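Long-range contacts in AP endonuclease, family 2 (Brucella melitensis biovar Abortus, PDB 3NGF), which probably catalyses the isomerisation of hydroxypyruvate as a manganese-binding TIM-barrel enzyme of the hyi family, although it is named as an AP endonuclease: residues A13-T18 with E41-Y46; V65-P70 with L105-L110; E90-V95 with F133-D138. One frame throughout, in Å; residues are numbered along the deposited sequence.

Contact 1. Residues A13-T18 with E41-Y46. With GOL (glycerol), chain D.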
loop_
_atom_site.group_PDB
_atom_site.type_symbol
_atom_site.label_atom_id
_atom_site.label_comp_id
_atom_site.label_asym_id
_atom_site.label_seq_id
_atom_site.Cartn_x
_atom_site.Cartn_y
_atom_site.Cartn_z
ATOM N N ALA A 13 9.510 4.890 3.287
ATOM C CA ALA A 13 8.432 5.865 3.426
ATOM C C ALA A 13 7.731 5.626 4.760
ATOM O O ALA A 13 7.312 4.496 5.044
ATOM C CB ALA A 13 7.426 5.685 2.309
ATOM N N ALA A 14 7.605 6.664 5.579
ATOM C CA ALA A 14 6.847 6.578 6.823
ATOM C C ALA A 14 5.360 6.450 6.489
ATOM O O ALA A 14 4.860 7.157 5.606
ATOM C CB ALA A 14 7.093 7.821 7.701
ATOM N N ASN A 15 4.670 5.517 7.127
ATOM C CA ASN A 15 3.208 5.459 7.022
ATOM C C ASN A 15 2.560 6.357 8.098
ATOM O O ASN A 15 2.608 6.056 9.298
ATOM C CB ASN A 15 2.693 4.011 7.093
ATOM C CG ASN A 15 1.221 3.913 6.795
ATOM O OD1 ASN A 15 0.418 4.528 7.488
ATOM N ND2 ASN A 15 0.850 3.150 5.744
ATOM N N LEU A 16 1.963 7.467 7.667
ATOM C CA LEU A 16 1.413 8.467 8.590
ATOM C C LEU A 16 0.041 8.093 9.159
ATOM O O LEU A 16 -0.477 8.825 9.993
ATOM C CB LEU A 16 1.360 9.846 7.919
ATOM C CG LEU A 16 2.654 10.329 7.266
ATOM C CD1 LEU A 16 2.492 11.797 6.814
ATOM C CD2 LEU A 16 3.912 10.222 8.204
ATOM N N SER A 17 -0.554 6.982 8.711
ATOM C CA SER A 17 -1.771 6.466 9.308
ATOM C C SER A 17 -1.405 5.651 10.553
ATOM O O SER A 17 -2.122 5.707 11.553
ATOM C CB SER A 17 -2.573 5.594 8.313
ATOM O OG SER A 17 -3.049 6.374 7.201
ATOM N N THR A 18 -0.296 4.913 10.493
ATOM C CA THR A 18 0.103 4.026 11.623
ATOM C C THR A 18 1.233 4.579 12.507
ATOM O O THR A 18 1.327 4.217 13.697
ATOM C CB THR A 18 0.483 2.614 11.136
ATOM O OG1 THR A 18 1.694 2.646 10.374
ATOM C CG2 THR A 18 -0.681 1.951 10.323
ATOM N N GLU A 41 3.537 7.636 3.111
ATOM C CA GLU A 41 2.316 6.991 2.612
ATOM C C GLU A 41 1.262 7.113 3.692
ATOM O O GLU A 41 1.590 7.365 4.859
ATOM C CB GLU A 41 2.564 5.529 2.267
ATOM C CG GLU A 41 2.955 4.633 3.453
ATOM C CD GLU A 41 3.178 3.188 3.053
ATOM O OE1 GLU A 41 3.583 2.933 1.894
ATOM O OE2 GLU A 41 2.952 2.298 3.921
ATOM N N PHE A 42 0.005 6.867 3.330
ATOM C CA PHE A 42 -1.069 6.772 4.311
ATOM C C PHE A 42 -2.263 6.155 3.609
ATOM O O PHE A 42 -2.204 5.957 2.401
ATOM C CB PHE A 42 -1.429 8.136 4.972
ATOM C CG PHE A 42 -1.465 9.290 4.012
ATOM C CD1 PHE A 42 -2.496 9.403 3.090
ATOM C CD2 PHE A 42 -0.469 10.242 4.016
ATOM C CE1 PHE A 42 -2.528 10.477 2.176
ATOM C CE2 PHE A 42 -0.506 11.313 3.118
ATOM C CZ PHE A 42 -1.511 11.435 2.221
ATOM N N LEU A 43 -3.327 5.812 4.328
ATOM C CA LEU A 43 -4.449 5.141 3.678
ATOM C C LEU A 43 -5.318 6.118 2.895
ATOM O O LEU A 43 -5.403 6.037 1.657
ATOM C CB LEU A 43 -5.271 4.358 4.706
ATOM C CG LEU A 43 -4.596 3.033 5.051
ATOM C CD1 LEU A 43 -3.423 3.251 5.939
ATOM C CD2 LEU A 43 -5.587 2.031 5.668
ATOM N N PHE A 44 -5.924 7.072 3.598
ATOM C CA PHE A 44 -6.960 7.924 2.998
ATOM C C PHE A 44 -6.756 9.406 3.251
ATOM O O PHE A 44 -6.751 9.840 4.399
ATOM C CB PHE A 44 -8.361 7.502 3.485
ATOM C CG PHE A 44 -8.609 6.014 3.440
ATOM C CD1 PHE A 44 -8.717 5.338 2.230
ATOM C CD2 PHE A 44 -8.742 5.279 4.613
ATOM C CE1 PHE A 44 -8.959 3.964 2.183
ATOM C CE2 PHE A 44 -8.965 3.909 4.565
ATOM C CZ PHE A 44 -9.079 3.252 3.351
ATOM N N PRO A 45 -6.609 10.198 2.181
ATOM C CA PRO A 45 -6.499 11.653 2.336
ATOM C C PRO A 45 -7.834 12.406 2.269
ATOM O O PRO A 45 -7.847 13.640 2.371
ATOM C CB PRO A 45 -5.665 12.039 1.132
ATOM C CG PRO A 45 -6.093 11.069 0.093
ATOM C CD PRO A 45 -6.350 9.776 0.796
ATOM N N TYR A 46 -8.945 11.687 2.115
ATOM C CA TYR A 46 -10.176 12.282 1.596
ATOM C C TYR A 46 -10.899 13.191 2.584
ATOM O O TYR A 46 -11.772 13.963 2.163
ATOM C CB TYR A 46 -11.114 11.199 1.020
ATOM C CG TYR A 46 -10.379 10.358 -0.001
ATOM C CD1 TYR A 46 -9.946 10.915 -1.191
ATOM C CD2 TYR A 46 -10.036 9.045 0.257
ATOM C CE1 TYR A 46 -9.238 10.207 -2.096
ATOM C CE2 TYR A 46 -9.324 8.317 -0.654
ATOM C CZ TYR A 46 -8.901 8.900 -1.826
ATOM O OH TYR A 46 -8.171 8.184 -2.756
HETATM C C1 GOL D . -6.057 8.448 6.729
HETATM O O1 GOL D . -6.164 7.044 6.747
HETATM C C2 GOL D . -5.137 9.030 7.782
HETATM O O2 GOL D . -4.868 8.073 8.785
HETATM C C3 GOL D . -5.768 10.314 8.343
HETATM O O3 GOL D . -6.636 10.008 9.404
#
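The side chains of Asn15 and Glu41 cross at about a right angle, with amide and carboxylate planes 86° apart. Asn15 ND2 donates to Glu41 OE2 at 2.9 Å; the oxygen lies close to the amide plane and is met on its anti side, 28° out of the carboxylate plane. Glu41 CG, held between its own backbone N and carbonyl carbon (chi1 64°), comes to 3.4 Å from Asn15 ND2. The other end of the Asn15 amide faces its own chain: OD1 accepts from Ser17 N, closing an Asx turn, and from Thr18 N, which extends it to an Asx motif; the two arrive from opposite faces of its plane and fix the rotation of the amide where strand 11-15 ends. Beneath these side chains the first two parallel strands of the TIM barrel pair, Glu41 N donating to Ala14 O and Leu16 N to Glu41 O (2.8 Å). The carboxylate is buried and further held by His209 at OE1 and by Gln211, a manganese ligand, at OE2, which makes Glu41 a second-shell residue of the metal site. Beyond the strand end, Ser17 OG accepts a nearly straight hydrogen bond of 2.9 Å from Leu43 N and shares another with O2 of a glycerol, probably from the crystallisation liquor. Leu43 CD1 comes to 3.4 Å from Ser17 CB, a tight carbon pair. On another side, Leu16 CB meets the edge of the Phe42 ring at CD2 (4.3 Å), and Phe25 and Phe29 of helix 25-34 also pack against Phe42.

Contact 2. Residues V65-P70 with L105-L110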
loop_
_atom_site.group_PDB
_atom_site.type_symbol
_atom_site.label_atom_id
_atom_site.label_comp_id
_atom_site.label_asym_id
_atom_site.label_seq_id
_atom_site.Cartn_x
_atom_site.Cartn_y
_atom_site.Cartn_z
ATOM N N VAL A 65 4.261 8.597 -1.717
ATOM C CA VAL A 65 4.609 7.330 -2.382
ATOM C C VAL A 65 3.383 6.497 -2.728
ATOM O O VAL A 65 3.372 5.793 -3.756
ATOM C CB VAL A 65 5.572 6.545 -1.489
ATOM C CG1 VAL A 65 5.807 5.157 -2.005
ATOM C CG2 VAL A 65 6.907 7.371 -1.329
ATOM N N LEU A 66 2.351 6.583 -1.899
ATOM C CA LEU A 66 1.187 5.690 -2.015
ATOM C C LEU A 66 0.030 6.242 -1.205
ATOM O O LEU A 66 0.234 6.837 -0.147
ATOM C CB LEU A 66 1.546 4.281 -1.488
ATOM C CG LEU A 66 0.381 3.259 -1.454
ATOM C CD1 LEU A 66 0.203 2.687 -2.820
ATOM C CD2 LEU A 66 0.618 2.156 -0.411
ATOM N N PHE A 67 -1.188 6.046 -1.700
ATOM C CA PHE A 67 -2.381 6.047 -0.856
ATOM C C PHE A 67 -3.484 5.215 -1.521
ATOM O O PHE A 67 -3.291 4.655 -2.619
ATOM C CB PHE A 67 -2.854 7.455 -0.459
ATOM C CG PHE A 67 -3.212 8.349 -1.627
ATOM C CD1 PHE A 67 -4.533 8.386 -2.101
ATOM C CD2 PHE A 67 -2.239 9.117 -2.256
ATOM C CE1 PHE A 67 -4.889 9.215 -3.186
ATOM C CE2 PHE A 67 -2.562 9.943 -3.304
ATOM C CZ PHE A 67 -3.883 9.998 -3.777
ATOM N N ASN A 68 -4.577 5.026 -0.801
ATOM C CA ASN A 68 -5.658 4.158 -1.287
ATOM C C ASN A 68 -6.763 4.949 -1.937
ATOM O O ASN A 68 -7.063 6.080 -1.540
ATOM C CB ASN A 68 -6.282 3.362 -0.146
ATOM C CG ASN A 68 -5.326 2.444 0.543
ATOM O OD1 ASN A 68 -4.157 2.365 0.202
ATOM N ND2 ASN A 68 -5.837 1.717 1.557
ATOM N N MET A 69 -7.428 4.325 -2.903
ATOM C CA MET A 69 -8.681 4.859 -3.418
ATOM C C MET A 69 -9.777 4.801 -2.324
ATOM O O MET A 69 -9.648 4.046 -1.354
ATOM C CB MET A 69 -9.102 4.072 -4.660
ATOM C CG MET A 69 -8.057 4.069 -5.772
ATOM S SD MET A 69 -8.718 3.357 -7.266
ATOM C CE MET A 69 -7.420 3.749 -8.459
ATOM N N PRO A 70 -10.857 5.585 -2.473
ATOM C CA PRO A 70 -11.916 5.559 -1.449
ATOM C C PRO A 70 -12.405 4.115 -1.209
ATOM O O PRO A 70 -12.579 3.349 -2.172
ATOM C CB PRO A 70 -13.008 6.435 -2.054
ATOM C CG PRO A 70 -12.295 7.362 -2.969
ATOM C CD PRO A 70 -11.108 6.609 -3.502
ATOM N N LEU A 105 -0.958 15.676 -5.309
ATOM C CA LEU A 105 0.160 15.224 -4.504
ATOM C C LEU A 105 1.340 14.652 -5.315
ATOM O O LEU A 105 2.318 14.173 -4.720
ATOM C CB LEU A 105 -0.323 14.154 -3.508
ATOM C CG LEU A 105 -1.534 14.498 -2.641
ATOM C CD1 LEU A 105 -1.743 13.427 -1.562
ATOM C CD2 LEU A 105 -1.447 15.868 -2.043
ATOM N N ASP A 106 1.258 14.739 -6.650
ATOM C CA ASP A 106 2.216 14.111 -7.574
ATOM C C ASP A 106 2.529 12.642 -7.176
ATOM O O ASP A 106 3.701 12.224 -7.136
ATOM C CB ASP A 106 3.482 14.959 -7.646
ATOM C CG ASP A 106 4.447 14.523 -8.751
ATOM O OD1 ASP A 106 4.019 13.945 -9.768
ATOM O OD2 ASP A 106 5.669 14.780 -8.589
ATOM N N CYS A 107 1.479 11.881 -6.880
ATOM C CA CYS A 107 1.614 10.488 -6.448
ATOM C C CYS A 107 1.398 9.613 -7.661
ATOM O O CYS A 107 0.424 9.816 -8.416
ATOM C CB CYS A 107 0.596 10.155 -5.371
ATOM S SG CYS A 107 0.755 8.474 -4.703
ATOM N N ARG A 108 2.323 8.670 -7.853
ATOM C CA ARG A 108 2.397 7.804 -9.020
ATOM C C ARG A 108 1.787 6.403 -8.802
ATOM O O ARG A 108 1.737 5.596 -9.738
ATOM C CB ARG A 108 3.871 7.651 -9.432
ATOM C CG ARG A 108 4.641 8.987 -9.558
ATOM C CD ARG A 108 3.984 9.875 -10.593
ATOM N NE ARG A 108 4.629 11.185 -10.746
ATOM C CZ ARG A 108 5.799 11.395 -11.348
ATOM N NH1 ARG A 108 6.492 10.387 -11.865
ATOM N NH2 ARG A 108 6.268 12.628 -11.449
ATOM N N THR A 109 1.329 6.115 -7.582
ATOM C CA THR A 109 0.906 4.747 -7.206
ATOM C C THR A 109 -0.307 4.791 -6.273
ATOM O O THR A 109 -0.282 5.490 -5.275
ATOM C CB THR A 109 2.065 3.971 -6.532
ATOM O OG1 THR A 109 3.267 4.140 -7.283
ATOM C CG2 THR A 109 1.724 2.481 -6.401
ATOM N N LEU A 110 -1.360 4.048 -6.621
ATOM C CA LEU A 110 -2.602 4.030 -5.858
ATOM C C LEU A 110 -3.005 2.589 -5.612
ATOM O O LEU A 110 -2.918 1.766 -6.539
ATOM C CB LEU A 110 -3.727 4.722 -6.612
ATOM C CG LEU A 110 -3.526 6.202 -6.897
ATOM C CD1 LEU A 110 -4.601 6.697 -7.886
ATOM C CD2 LEU A 110 -3.599 6.959 -5.582
HETATM O O HOH W 1 4.966 5.921 -6.007
#
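One face of the Phe67 ring carries the CD2 methyl of Leu110, 3.6 Å from the ring centroid and 17° off the normal, a CH-pi contact displaced toward the CE1 and CZ rim. The two side chains lie side by side and point the same way. Around CE2 the ring is met obliquely by Cys107 CB at 3.8 Å and by Leu105 CD1 at 4.0 Å. Cys107 SG makes an oblique sulfur-aromatic contact with the same ring and also reaches Leu66 N at 3.7 Å. Between the two backbones, which run parallel, the segments meet through CA-H...O contacts: Leu66 CA approaches Thr109 O, and Leu110 CA lies 3.4 Å from Phe67 O. Phe67 N and Thr109 O are buried here without a polar partner; the backbone hydrogen bonds of Phe67 and Met69 go to His111, just beyond. At the Val65 end a water bridges the segments, donating to Val65 O at 2.8 Å and hydrogen-bonded to Thr109 OG1. Farther along, Met69 CE touches Leu110 CD1, the two side chains at about a right angle. This is the seam between the third and fourth barrel strands, 63-68 and 109-111. Leu66 reaches inward to His209 and Gln211 of strand 207-212, whereas Phe67 packs outward on Tyr101 of helix 88-104, and Leu105 rests on helix 50-59.

Contact 3. Residues E90-V95 with F133-D138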
loop_
_atom_site.group_PDB
_atom_site.type_symbol
_atom_site.label_atom_id
_atom_site.label_comp_id
_atom_site.label_asym_id
_atom_site.label_seq_id
_atom_site.Cartn_x
_atom_site.Cartn_y
_atom_site.Cartn_z
ATOM N N GLU A 90 -19.952 3.264 -8.779
ATOM C CA GLU A 90 -19.351 3.768 -7.545
ATOM C C GLU A 90 -17.820 3.682 -7.569
ATOM O O GLU A 90 -17.114 4.661 -7.301
ATOM C CB GLU A 90 -19.894 2.983 -6.352
ATOM C CG GLU A 90 -19.453 3.524 -5.010
ATOM C CD GLU A 90 -19.928 2.655 -3.850
ATOM O OE1 GLU A 90 -20.781 1.742 -4.084
ATOM O OE2 GLU A 90 -19.468 2.916 -2.711
ATOM N N PHE A 91 -17.298 2.513 -7.922
ATOM C CA PHE A 91 -15.862 2.356 -8.062
ATOM C C PHE A 91 -15.257 3.357 -9.073
ATOM O O PHE A 91 -14.222 3.996 -8.784
ATOM C CB PHE A 91 -15.482 0.923 -8.446
ATOM C CG PHE A 91 -13.993 0.736 -8.572
ATOM C CD1 PHE A 91 -13.216 0.433 -7.454
ATOM C CD2 PHE A 91 -13.365 0.933 -9.796
ATOM C CE1 PHE A 91 -11.812 0.313 -7.571
ATOM C CE2 PHE A 91 -12.006 0.819 -9.933
ATOM C CZ PHE A 91 -11.217 0.515 -8.806
ATOM N N ARG A 92 -15.901 3.490 -10.225
ATOM C CA ARG A 92 -15.467 4.412 -11.284
ATOM C C ARG A 92 -15.465 5.869 -10.834
ATOM O O ARG A 92 -14.486 6.608 -11.068
ATOM C CB ARG A 92 -16.323 4.255 -12.537
ATOM C CG ARG A 92 -16.111 2.891 -13.211
ATOM C CD ARG A 92 -17.097 2.615 -14.382
ATOM N NE ARG A 92 -16.652 1.406 -15.062
ATOM C CZ ARG A 92 -16.438 1.262 -16.360
ATOM N NH1 ARG A 92 -16.721 2.238 -17.228
ATOM N NH2 ARG A 92 -15.963 0.101 -16.798
ATOM N N ASP A 93 -16.519 6.264 -10.145
ATOM C CA ASP A 93 -16.578 7.606 -9.588
ATOM C C ASP A 93 -15.469 7.829 -8.550
ATOM O O ASP A 93 -14.888 8.904 -8.472
ATOM C CB ASP A 93 -17.948 7.887 -8.978
ATOM C CG ASP A 93 -19.042 7.942 -10.009
ATOM O OD1 ASP A 93 -18.747 8.100 -11.220
ATOM O OD2 ASP A 93 -20.204 7.842 -9.592
ATOM N N ASN A 94 -15.151 6.794 -7.786
ATOM C CA ASN A 94 -14.075 6.875 -6.774
ATOM C C ASN A 94 -12.687 6.975 -7.403
ATOM O O ASN A 94 -11.748 7.554 -6.819
ATOM C CB ASN A 94 -14.175 5.673 -5.834
ATOM C CG ASN A 94 -15.308 5.817 -4.808
ATOM O OD1 ASN A 94 -15.819 6.912 -4.568
ATOM N ND2 ASN A 94 -15.656 4.703 -4.150
ATOM N N VAL A 95 -12.528 6.454 -8.612
ATOM C CA VAL A 95 -11.278 6.633 -9.330
ATOM C C VAL A 95 -11.007 8.100 -9.643
ATOM O O VAL A 95 -9.863 8.545 -9.528
ATOM C CB VAL A 95 -11.213 5.787 -10.622
ATOM C CG1 VAL A 95 -9.915 6.121 -11.453
ATOM C CG2 VAL A 95 -11.253 4.326 -10.261
ATOM N N PHE A 133 -10.342 -2.912 -12.370
ATOM C CA PHE A 133 -8.897 -2.682 -12.510
ATOM C C PHE A 133 -8.553 -2.243 -13.921
ATOM O O PHE A 133 -7.717 -1.382 -14.104
ATOM C CB PHE A 133 -8.090 -3.915 -12.047
ATOM C CG PHE A 133 -7.651 -3.812 -10.598
ATOM C CD1 PHE A 133 -8.571 -3.867 -9.552
ATOM C CD2 PHE A 133 -6.333 -3.577 -10.294
ATOM C CE1 PHE A 133 -8.171 -3.711 -8.228
ATOM C CE2 PHE A 133 -5.921 -3.441 -8.991
ATOM C CZ PHE A 133 -6.833 -3.493 -7.950
ATOM N N ARG A 134 -9.197 -2.809 -14.936
ATOM C CA ARG A 134 -8.968 -2.310 -16.299
ATOM C C ARG A 134 -9.392 -0.853 -16.467
ATOM O O ARG A 134 -8.661 -0.062 -17.111
ATOM C CB ARG A 134 -9.686 -3.171 -17.332
ATOM C CG ARG A 134 -9.014 -4.481 -17.589
ATOM C CD ARG A 134 -9.807 -5.357 -18.559
ATOM N NE ARG A 134 -9.119 -6.629 -18.774
ATOM C CZ ARG A 134 -9.636 -7.684 -19.397
ATOM N NH1 ARG A 134 -10.892 -7.664 -19.871
ATOM N NH2 ARG A 134 -8.910 -8.778 -19.531
ATOM N N TYR A 135 -10.559 -0.496 -15.915
ATOM C CA TYR A 135 -11.050 0.889 -15.977
ATOM C C TYR A 135 -10.045 1.805 -15.277
ATOM O O TYR A 135 -9.634 2.824 -15.818
ATOM C CB TYR A 135 -12.420 1.053 -15.327
ATOM C CG TYR A 135 -12.889 2.494 -15.310
ATOM C CD1 TYR A 135 -13.578 3.042 -16.407
ATOM C CD2 TYR A 135 -12.626 3.319 -14.224
ATOM C CE1 TYR A 135 -13.989 4.358 -16.399
ATOM C CE2 TYR A 135 -13.026 4.623 -14.212
ATOM C CZ TYR A 135 -13.701 5.153 -15.303
ATOM O OH TYR A 135 -14.087 6.471 -15.265
ATOM N N ALA A 136 -9.616 1.423 -14.079
ATOM C CA ALA A 136 -8.690 2.262 -13.330
ATOM C C ALA A 136 -7.369 2.431 -14.097
ATOM O O ALA A 136 -6.811 3.519 -14.152
ATOM C CB ALA A 136 -8.431 1.644 -11.932
ATOM N N ALA A 137 -6.872 1.329 -14.656
ATOM C CA ALA A 137 -5.623 1.330 -15.410
ATOM C C ALA A 137 -5.753 2.296 -16.555
ATOM O O ALA A 137 -4.862 3.080 -16.802
ATOM C CB ALA A 137 -5.283 -0.091 -15.923
ATOM N N ASP A 138 -6.888 2.247 -17.244
ATOM C CA ASP A 138 -7.073 3.066 -18.455
ATOM C C ASP A 138 -7.166 4.553 -18.141
ATOM O O ASP A 138 -6.702 5.403 -18.933
ATOM C CB ASP A 138 -8.309 2.593 -19.212
ATOM C CG ASP A 138 -8.130 1.216 -19.883
ATOM O OD1 ASP A 138 -6.997 0.704 -20.025
ATOM O OD2 ASP A 138 -9.163 0.658 -20.300
#
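Helices 90-95 and 133-138 run nearly parallel, their axes 10.2 Å apart at closest approach and crossing at -22°. Arg92 lies across one face of the Tyr135 ring: its CG stands 3.6 Å from the ring centroid and only 11° off the normal, a CH-pi contact over the centre. The arginine chain is extended from CG to NE, and the guanidinium is turned 31° from the ring plane, with Tyr135 CD1 over the centre of its face and 3.3 Å from Arg92 NH1. At the ring's edge, near its plane, Val95 CB meets Tyr135 CE2 at 4.2 Å. Deeper between the helices Ala136 CB fits beside two side chains, touching Val95 CG2 and, at 4.2 Å, CE2 on the edge of the Phe91 ring. Arg92 and Tyr135, partly exposed, lie on the outer side, and the buried Phe91, Val95 and Ala136 within. On the side toward the barrel, Phe133, though it makes no contact across the two segments, packs on strands 146-149 and 180-185. Such nearly parallel packing of successive helices, 88-104 and 122-140, belongs to the outer helical layer of a TIM barrel.

Contacts 1 and 2 lie in the barrel core, their centres 9 Å from the centre of the chain, as two seams of one parallel sheet, joining strands 11-15 to 39-41 and 63-68 to 109-111. Contact 3 lies in the outer helical layer, its centre about 17 Å from the centre of the chain, though still mostly buried; its helix 88-104 connects the two strands of contact 2. Contact 1, beside the manganese site, is rich in polar bonds, contact 2 is mainly apolar, and contact 3 relies on packing and an arginine over a ring. Contacts 1 and 2 touch, Asn68 N probably hydrogen-bonding to Leu43 O. Met69 SD joins contact 2 to contact 3, 4.0 Å from Val95 CG2.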